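Local coordinates for 33 kDa chaperonin (Thermotoga maritima, PDB 1VQ0), which probably acts as a redox-regulated molecular chaperone that protects thermally unfolding and oxidatively damaged proteins from irreversible aggregation, at residues L47-L52 against V170-D175; V177-G182 against L213-E218. All coordinates share one frame; numbering follows the deposited sequence.

Contact 1 (L47-L52 against V170-D175)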
ATOM      1  N   LEU A  47      17.576 -21.837  -8.241  1.00 31.03           N
ATOM      2  CA  LEU A  47      17.341 -20.815  -7.267  1.00 31.98           C
ATOM      3  C   LEU A  47      15.958 -20.119  -7.450  1.00 31.75           C
ATOM      4  O   LEU A  47      15.270 -19.854  -6.501  1.00 31.71           O
ATOM      5  CB  LEU A  47      18.501 -19.808  -7.323  1.00 32.09           C
ATOM      6  CG  LEU A  47      18.338 -18.545  -6.508  1.00 31.76           C
ATOM      7  CD1 LEU A  47      18.183 -18.891  -5.002  1.00 28.07           C
ATOM      8  CD2 LEU A  47      19.506 -17.605  -6.783  1.00 30.11           C
ATOM      9  N   ALA A  48      15.601 -19.810  -8.702  1.00 31.38           N
ATOM     10  CA  ALA A  48      14.354 -19.137  -9.028  1.00 29.23           C
ATOM     11  C   ALA A  48      13.172 -20.054  -8.758  1.00 30.24           C
ATOM     12  O   ALA A  48      12.115 -19.585  -8.377  1.00 31.80           O
ATOM     13  CB  ALA A  48      14.347 -18.722 -10.472  1.00 27.18           C
ATOM     14  N   THR A  49      13.389 -21.346  -8.887  1.00 30.68           N
ATOM     15  CA  THR A  49      12.385 -22.356  -8.464  1.00 31.23           C
ATOM     16  C   THR A  49      12.080 -22.213  -6.961  1.00 32.77           C
ATOM     17  O   THR A  49      10.933 -22.203  -6.534  1.00 31.81           O
ATOM     18  CB  THR A  49      12.894 -23.778  -8.778  1.00 30.98           C
ATOM     19  OG1 THR A  49      13.099 -23.947 -10.190  1.00 31.95           O
ATOM     20  CG2 THR A  49      11.837 -24.827  -8.414  1.00 27.56           C
ATOM     21  N   VAL A  50      13.124 -22.059  -6.145  1.00 34.26           N
ATOM     22  CA  VAL A  50      12.918 -22.040  -4.704  1.00 34.10           C
ATOM     23  C   VAL A  50      12.263 -20.700  -4.300  1.00 34.68           C
ATOM     24  O   VAL A  50      11.367 -20.659  -3.475  1.00 35.79           O
ATOM     25  CB  VAL A  50      14.266 -22.313  -3.969  1.00 34.34           C
ATOM     26  CG1 VAL A  50      14.155 -22.047  -2.444  1.00 28.70           C
ATOM     27  CG2 VAL A  50      14.711 -23.741  -4.205  1.00 32.94           C
ATOM     28  N   VAL A  51      12.723 -19.603  -4.904  1.00 34.66           N
ATOM     29  CA  VAL A  51      12.212 -18.273  -4.563  1.00 33.36           C
ATOM     30  C   VAL A  51      10.728 -18.131  -4.942  1.00 33.01           C
ATOM     31  O   VAL A  51       9.890 -17.786  -4.115  1.00 33.84           O
ATOM     32  CB  VAL A  51      13.030 -17.149  -5.272  1.00 32.76           C
ATOM     33  CG1 VAL A  51      12.468 -15.761  -4.901  1.00 31.53           C
ATOM     34  CG2 VAL A  51      14.479 -17.190  -4.858  1.00 30.68           C
ATOM     35  N   LEU A  52      10.425 -18.386  -6.207  1.00 32.80           N
ATOM     36  CA  LEU A  52       9.045 -18.415  -6.668  1.00 32.07           C
ATOM     37  C   LEU A  52       8.175 -19.466  -5.954  1.00 32.64           C
ATOM     38  O   LEU A  52       7.042 -19.196  -5.645  1.00 33.62           O
ATOM     39  CB  LEU A  52       8.972 -18.561  -8.170  1.00 31.82           C
ATOM     40  CG  LEU A  52       7.567 -18.443  -8.824  1.00 31.35           C
ATOM     41  CD1 LEU A  52       6.804 -17.200  -8.359  1.00 29.29           C
ATOM     42  CD2 LEU A  52       7.604 -18.457 -10.338  1.00 27.96           C
ATOM     43  N   VAL A 170      10.976 -25.553  -0.182  1.00 34.62           N
ATOM     44  CA  VAL A 170      10.983 -26.128  -1.518  1.00 34.87           C
ATOM     45  C   VAL A 170      12.309 -26.909  -1.692  1.00 34.89           C
ATOM     46  O   VAL A 170      13.357 -26.334  -1.558  1.00 35.30           O
ATOM     47  CB  VAL A 170      10.937 -25.049  -2.590  1.00 34.16           C
ATOM     48  CG1 VAL A 170      11.267 -25.658  -3.931  1.00 34.88           C
ATOM     49  CG2 VAL A 170       9.580 -24.366  -2.621  1.00 35.88           C
ATOM     50  N   LEU A 171      12.215 -28.210  -1.945  1.00 34.55           N
ATOM     51  CA  LEU A 171      13.353 -29.074  -2.320  1.00 34.30           C
ATOM     52  C   LEU A 171      13.219 -29.475  -3.797  1.00 34.93           C
ATOM     53  O   LEU A 171      12.249 -30.079  -4.241  1.00 33.39           O
ATOM     54  CB  LEU A 171      13.397 -30.318  -1.453  1.00 34.16           C
ATOM     55  CG  LEU A 171      14.598 -31.220  -1.571  1.00 38.71           C
ATOM     56  CD1 LEU A 171      15.835 -30.505  -0.971  1.00 42.05           C
ATOM     57  CD2 LEU A 171      14.379 -32.591  -0.879  1.00 36.06           C
ATOM     58  N   VAL A 172      14.240 -29.092  -4.535  1.00 35.86           N
ATOM     59  CA  VAL A 172      14.365 -29.281  -5.964  1.00 36.64           C
ATOM     60  C   VAL A 172      15.776 -29.913  -6.289  1.00 38.26           C
ATOM     61  O   VAL A 172      16.781 -29.514  -5.691  1.00 38.48           O
ATOM     62  CB  VAL A 172      14.294 -27.905  -6.622  1.00 35.35           C
ATOM     63  CG1 VAL A 172      15.550 -27.061  -6.224  1.00 34.89           C
ATOM     64  CG2 VAL A 172      14.181 -28.069  -8.140  1.00 36.58           C
ATOM     65  N   ASP A 173      15.832 -30.893  -7.204  1.00 39.43           N
ATOM     66  CA  ASP A 173      17.112 -31.396  -7.803  1.00 39.25           C
ATOM     67  C   ASP A 173      16.949 -31.568  -9.302  1.00 38.46           C
ATOM     68  O   ASP A 173      16.025 -30.992  -9.863  1.00 37.94           O
ATOM     69  CB  ASP A 173      17.594 -32.698  -7.122  1.00 39.61           C
ATOM     70  CG  ASP A 173      16.532 -33.775  -7.080  1.00 40.97           C
ATOM     71  OD1 ASP A 173      15.868 -33.993  -8.126  1.00 40.53           O
ATOM     72  OD2 ASP A 173      16.313 -34.474  -6.045  1.00 43.34           O
ATOM     73  N   SER A 174      17.814 -32.377  -9.941  1.00 38.62           N
ATOM     74  CA  SER A 174      17.910 -32.449 -11.399  1.00 37.86           C
ATOM     75  C   SER A 174      16.752 -33.193 -12.038  1.00 38.82           C
ATOM     76  O   SER A 174      16.524 -33.073 -13.231  1.00 38.71           O
ATOM     77  CB  SER A 174      19.269 -33.071 -11.823  1.00 38.77           C
ATOM     78  OG  SER A 174      19.478 -34.402 -11.326  1.00 36.08           O
ATOM     79  N   ASP A 175      16.034 -33.985 -11.243  1.00 39.82           N
ATOM     80  CA  ASP A 175      14.759 -34.591 -11.665  1.00 40.42           C
ATOM     81  C   ASP A 175      13.563 -33.674 -11.359  1.00 39.84           C
ATOM     82  O   ASP A 175      12.421 -34.043 -11.621  1.00 41.32           O
ATOM     83  CB  ASP A 175      14.533 -35.927 -10.935  1.00 41.12           C
ATOM     84  CG  ASP A 175      15.666 -36.928 -11.164  1.00 44.35           C
ATOM     85  OD1 ASP A 175      16.250 -36.928 -12.276  1.00 43.76           O
ATOM     86  OD2 ASP A 175      16.038 -37.740 -10.275  1.00 49.60           O
TER
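Thr49 and Val50, near the start of helix 46-62, meet Val170 and Val172 of strand 164-173, the helix and strand segments running nearly antiparallel (161°) with their axes 8.3 Å apart at closest approach. The backbones come nearest at Val50 and Val170, whose CA atoms are 5.5 Å apart. Val50 reaches the strand with a single methyl: CG2 lies 4.0 Å from Val170 CG1 and 3.9 Å from Val170 O, while the two side chains pass side by side, pointing opposite ways. The same CG2 meets Val172 CG1 at 4.0 Å, so one branch of Val50 touches both valines. Val172 has CG1 between the backbone N and the carbonyl carbon (chi1 67°) and CG2 anti to N; the first turns to Val50, the second to Thr49, where the methyls Thr49 CG2 and Val172 CG2 stand 4.0 Å apart. Thr49 thus offers the strand its methyl, while its OG1 bonds back to Ser45 O, just ahead of the helix. At the end of the strand, Asp173 OD1 accepts from Asp175 N in an Asx turn at the hairpin bend, and Asp173 OD2 forms a salt bridge with Lys178. Between the two segments the contact is therefore made largely by methyl groups at ordinary van der Waals distances, with the threonine hydroxyl satisfied by that backbone oxygen and the charged groups gathered around the strand end and bend, away from the methyls.

Contact 2 (V177-G182 against L213-E218)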
ATOM      1  N   VAL A 177      11.247 -30.744  -8.876  1.00 33.33           N
ATOM      2  CA  VAL A 177      10.771 -30.429  -7.561  1.00 32.38           C
ATOM      3  C   VAL A 177      10.348 -31.690  -6.824  1.00 31.88           C
ATOM      4  O   VAL A 177       9.499 -32.447  -7.306  1.00 32.22           O
ATOM      5  CB  VAL A 177       9.630 -29.436  -7.559  1.00 31.20           C
ATOM      6  CG1 VAL A 177       9.313 -29.059  -6.073  1.00 31.10           C
ATOM      7  CG2 VAL A 177      10.016 -28.187  -8.296  1.00 31.73           C
ATOM      8  N   LYS A 178      10.922 -31.857  -5.640  1.00 32.14           N
ATOM      9  CA  LYS A 178      10.665 -32.998  -4.765  1.00 33.42           C
ATOM     10  C   LYS A 178       9.716 -32.700  -3.594  1.00 33.23           C
ATOM     11  O   LYS A 178       8.904 -33.535  -3.195  1.00 34.19           O
ATOM     12  CB  LYS A 178      11.990 -33.544  -4.265  1.00 33.82           C
ATOM     13  CG  LYS A 178      12.938 -33.993  -5.406  1.00 39.72           C
ATOM     14  CD  LYS A 178      12.251 -35.005  -6.372  1.00 46.45           C
ATOM     15  CE  LYS A 178      13.165 -35.422  -7.517  1.00 48.27           C
ATOM     16  NZ  LYS A 178      14.295 -36.299  -7.027  1.00 50.35           N
ATOM     17  N   ILE A 179       9.814 -31.517  -3.053  1.00 33.52           N
ATOM     18  CA  ILE A 179       8.909 -31.055  -2.000  1.00 34.66           C
ATOM     19  C   ILE A 179       8.709 -29.570  -2.255  1.00 33.91           C
ATOM     20  O   ILE A 179       9.655 -28.884  -2.521  1.00 34.37           O
ATOM     21  CB  ILE A 179       9.593 -31.246  -0.627  1.00 34.17           C
ATOM     22  CG1 ILE A 179       9.759 -32.740  -0.337  1.00 37.06           C
ATOM     23  CG2 ILE A 179       8.864 -30.450   0.449  1.00 33.08           C
ATOM     24  CD1 ILE A 179      10.270 -33.052   1.043  1.00 42.76           C
ATOM     25  N   ALA A 180       7.469 -29.120  -2.162  1.00 33.83           N
ATOM     26  CA  ALA A 180       7.079 -27.740  -2.210  1.00 33.45           C
ATOM     27  C   ALA A 180       5.811 -27.629  -1.330  1.00 35.35           C
ATOM     28  O   ALA A 180       4.681 -27.882  -1.777  1.00 34.66           O
ATOM     29  CB  ALA A 180       6.782 -27.342  -3.617  1.00 34.16           C
ATOM     30  N   GLY A 181       6.023 -27.317  -0.057  1.00 35.31           N
ATOM     31  CA  GLY A 181       4.947 -27.296   0.902  1.00 35.47           C
ATOM     32  C   GLY A 181       5.172 -26.353   2.047  1.00 34.74           C
ATOM     33  O   GLY A 181       6.207 -25.706   2.164  1.00 33.80           O
ATOM     34  N   GLY A 182       4.146 -26.225   2.877  1.00 34.04           N
ATOM     35  CA  GLY A 182       4.316 -25.446   4.084  1.00 33.57           C
ATOM     36  C   GLY A 182       3.062 -25.318   4.891  1.00 33.19           C
ATOM     37  O   GLY A 182       2.025 -25.911   4.575  1.00 32.23           O
ATOM     38  N   LEU A 213      10.810 -32.037   7.513  1.00 42.66           N
ATOM     39  CA  LEU A 213       9.554 -32.435   8.184  1.00 42.23           C
ATOM     40  C   LEU A 213       8.568 -33.171   7.230  1.00 41.99           C
ATOM     41  O   LEU A 213       7.925 -34.163   7.586  1.00 40.98           O
ATOM     42  CB  LEU A 213       8.889 -31.176   8.798  1.00 42.29           C
ATOM     43  CG  LEU A 213       7.524 -31.294   9.503  1.00 41.49           C
ATOM     44  CD1 LEU A 213       7.625 -32.279  10.665  1.00 41.43           C
ATOM     45  CD2 LEU A 213       6.996 -29.969   9.978  1.00 40.49           C
ATOM     46  N   PHE A 214       8.444 -32.663   6.014  1.00 42.68           N
ATOM     47  CA  PHE A 214       7.478 -33.219   5.064  1.00 42.93           C
ATOM     48  C   PHE A 214       7.911 -34.580   4.494  1.00 44.94           C
ATOM     49  O   PHE A 214       7.061 -35.324   3.984  1.00 45.76           O
ATOM     50  CB  PHE A 214       7.170 -32.204   3.951  1.00 41.82           C
ATOM     51  CG  PHE A 214       6.142 -31.193   4.321  1.00 40.40           C
ATOM     52  CD1 PHE A 214       5.949 -30.807   5.653  1.00 39.70           C
ATOM     53  CD2 PHE A 214       5.335 -30.612   3.332  1.00 39.00           C
ATOM     54  CE1 PHE A 214       4.959 -29.853   6.005  1.00 37.57           C
ATOM     55  CE2 PHE A 214       4.357 -29.631   3.677  1.00 39.26           C
ATOM     56  CZ  PHE A 214       4.168 -29.256   5.009  1.00 34.69           C
ATOM     57  N   GLN A 215       9.208 -34.916   4.596  1.00 46.68           N
ATOM     58  CA  GLN A 215       9.685 -36.305   4.349  1.00 48.06           C
ATOM     59  C   GLN A 215       9.379 -37.295   5.498  1.00 48.21           C
ATOM     60  O   GLN A 215       9.505 -38.500   5.336  1.00 47.97           O
ATOM     61  CB  GLN A 215      11.191 -36.307   4.036  1.00 48.37           C
ATOM     62  CG  GLN A 215      11.473 -35.694   2.676  1.00 51.45           C
ATOM     63  CD  GLN A 215      12.950 -35.654   2.310  1.00 54.27           C
ATOM     64  OE1 GLN A 215      13.448 -36.608   1.735  1.00 57.37           O
ATOM     65  NE2 GLN A 215      13.649 -34.544   2.632  1.00 53.66           N
ATOM     66  N   GLU A 216       8.989 -36.771   6.655  1.00 48.88           N
ATOM     67  CA  GLU A 216       8.860 -37.564   7.890  1.00 48.97           C
ATOM     68  C   GLU A 216       7.451 -37.598   8.439  1.00 47.58           C
ATOM     69  O   GLU A 216       7.162 -38.460   9.259  1.00 47.89           O
ATOM     70  CB  GLU A 216       9.715 -36.959   9.014  1.00 49.59           C
ATOM     71  CG  GLU A 216      11.218 -37.159   8.876  1.00 53.47           C
ATOM     72  CD  GLU A 216      12.001 -36.283   9.844  1.00 56.51           C
ATOM     73  OE1 GLU A 216      11.343 -35.575  10.683  1.00 57.30           O
ATOM     74  OE2 GLU A 216      13.262 -36.307   9.746  1.00 57.20           O
ATOM     75  N   ALA A 217       6.607 -36.620   8.083  1.00 45.59           N
ATOM     76  CA  ALA A 217       5.283 -36.514   8.706  1.00 43.88           C
ATOM     77  C   ALA A 217       4.175 -36.167   7.718  1.00 42.57           C
ATOM     78  O   ALA A 217       4.356 -35.309   6.856  1.00 41.37           O
ATOM     79  CB  ALA A 217       5.320 -35.496   9.820  1.00 43.83           C
ATOM     80  N   GLU A 218       3.037 -36.838   7.861  1.00 41.06           N
ATOM     81  CA  GLU A 218       1.845 -36.500   7.117  1.00 41.29           C
ATOM     82  C   GLU A 218       1.357 -35.123   7.575  1.00 39.63           C
ATOM     83  O   GLU A 218       1.663 -34.717   8.689  1.00 39.13           O
ATOM     84  CB  GLU A 218       0.751 -37.544   7.353  1.00 42.40           C
ATOM     85  CG  GLU A 218       1.002 -38.932   6.739  1.00 47.87           C
ATOM     86  CD  GLU A 218       1.668 -38.840   5.370  1.00 52.60           C
ATOM     87  OE1 GLU A 218       0.997 -38.439   4.405  1.00 51.10           O
ATOM     88  OE2 GLU A 218       2.879 -39.128   5.266  1.00 57.84           O
TER
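Phe214 directs its ring against the glycine pair Gly181-Gly182 of strand 176-187, and here the packing is close. Its CG stands anti to the carbonyl carbon, beside the backbone N (chi1 -83°), which carries the base of the ring toward the strand. CE2 of Phe214 lies 3.5 Å from Gly182 N and 3.7 Å from Gly181 CA, both met obliquely to the ring. A side chain on Gly181 would run into CE2, so the bare backbone is what lets the ring settle this near the strand. Ile28 and Arg30 of the adjoining strand 24-30 also touch the phenylalanine. The solvent side is looser in extent: the exposed Gln215 is little covered, its amide NE2 turns back to Ser211 O, and its one close approach, CG to Ile179 CD1 at 3.3 Å, is unusually short and of doubtful weight. Between these ends Ile179 CG2 stays 4.3 Å from Phe214 CB. An alanine here would probably open a gap beside the two glycines and by Ile28 and Arg30, leaving its CB on Ile179 and the outer Gln215 contact. An aromatic side chain packed against a glycine pair thus joins the loop between helices 210-213 and 219-227 to the sheet of the Hsp33 fold.

Overall arrangement
Contact 1 closes before contact 2 opens along the chain, and their centres lie 13 Å apart on the same side of the chain's centre. They meet through strands 164-173 and 176-187, successive antiparallel neighbours in the large mixed sheet, with 164-173 its outermost strand on that side within the chain. Leu171 probably bonds to Lys178 and Ile179 across this hairpin, in a classic beta bulge, and Thr49 of contact 1 packs its methyl on Val177. Helix 46-62 and the loop at 213-218 thus attach to adjacent strands, tying parts distant in sequence to one hairpin, whereas the zinc site of Cys243, Cys245, Cys275 and Cys278 is formed by residues later in the chain.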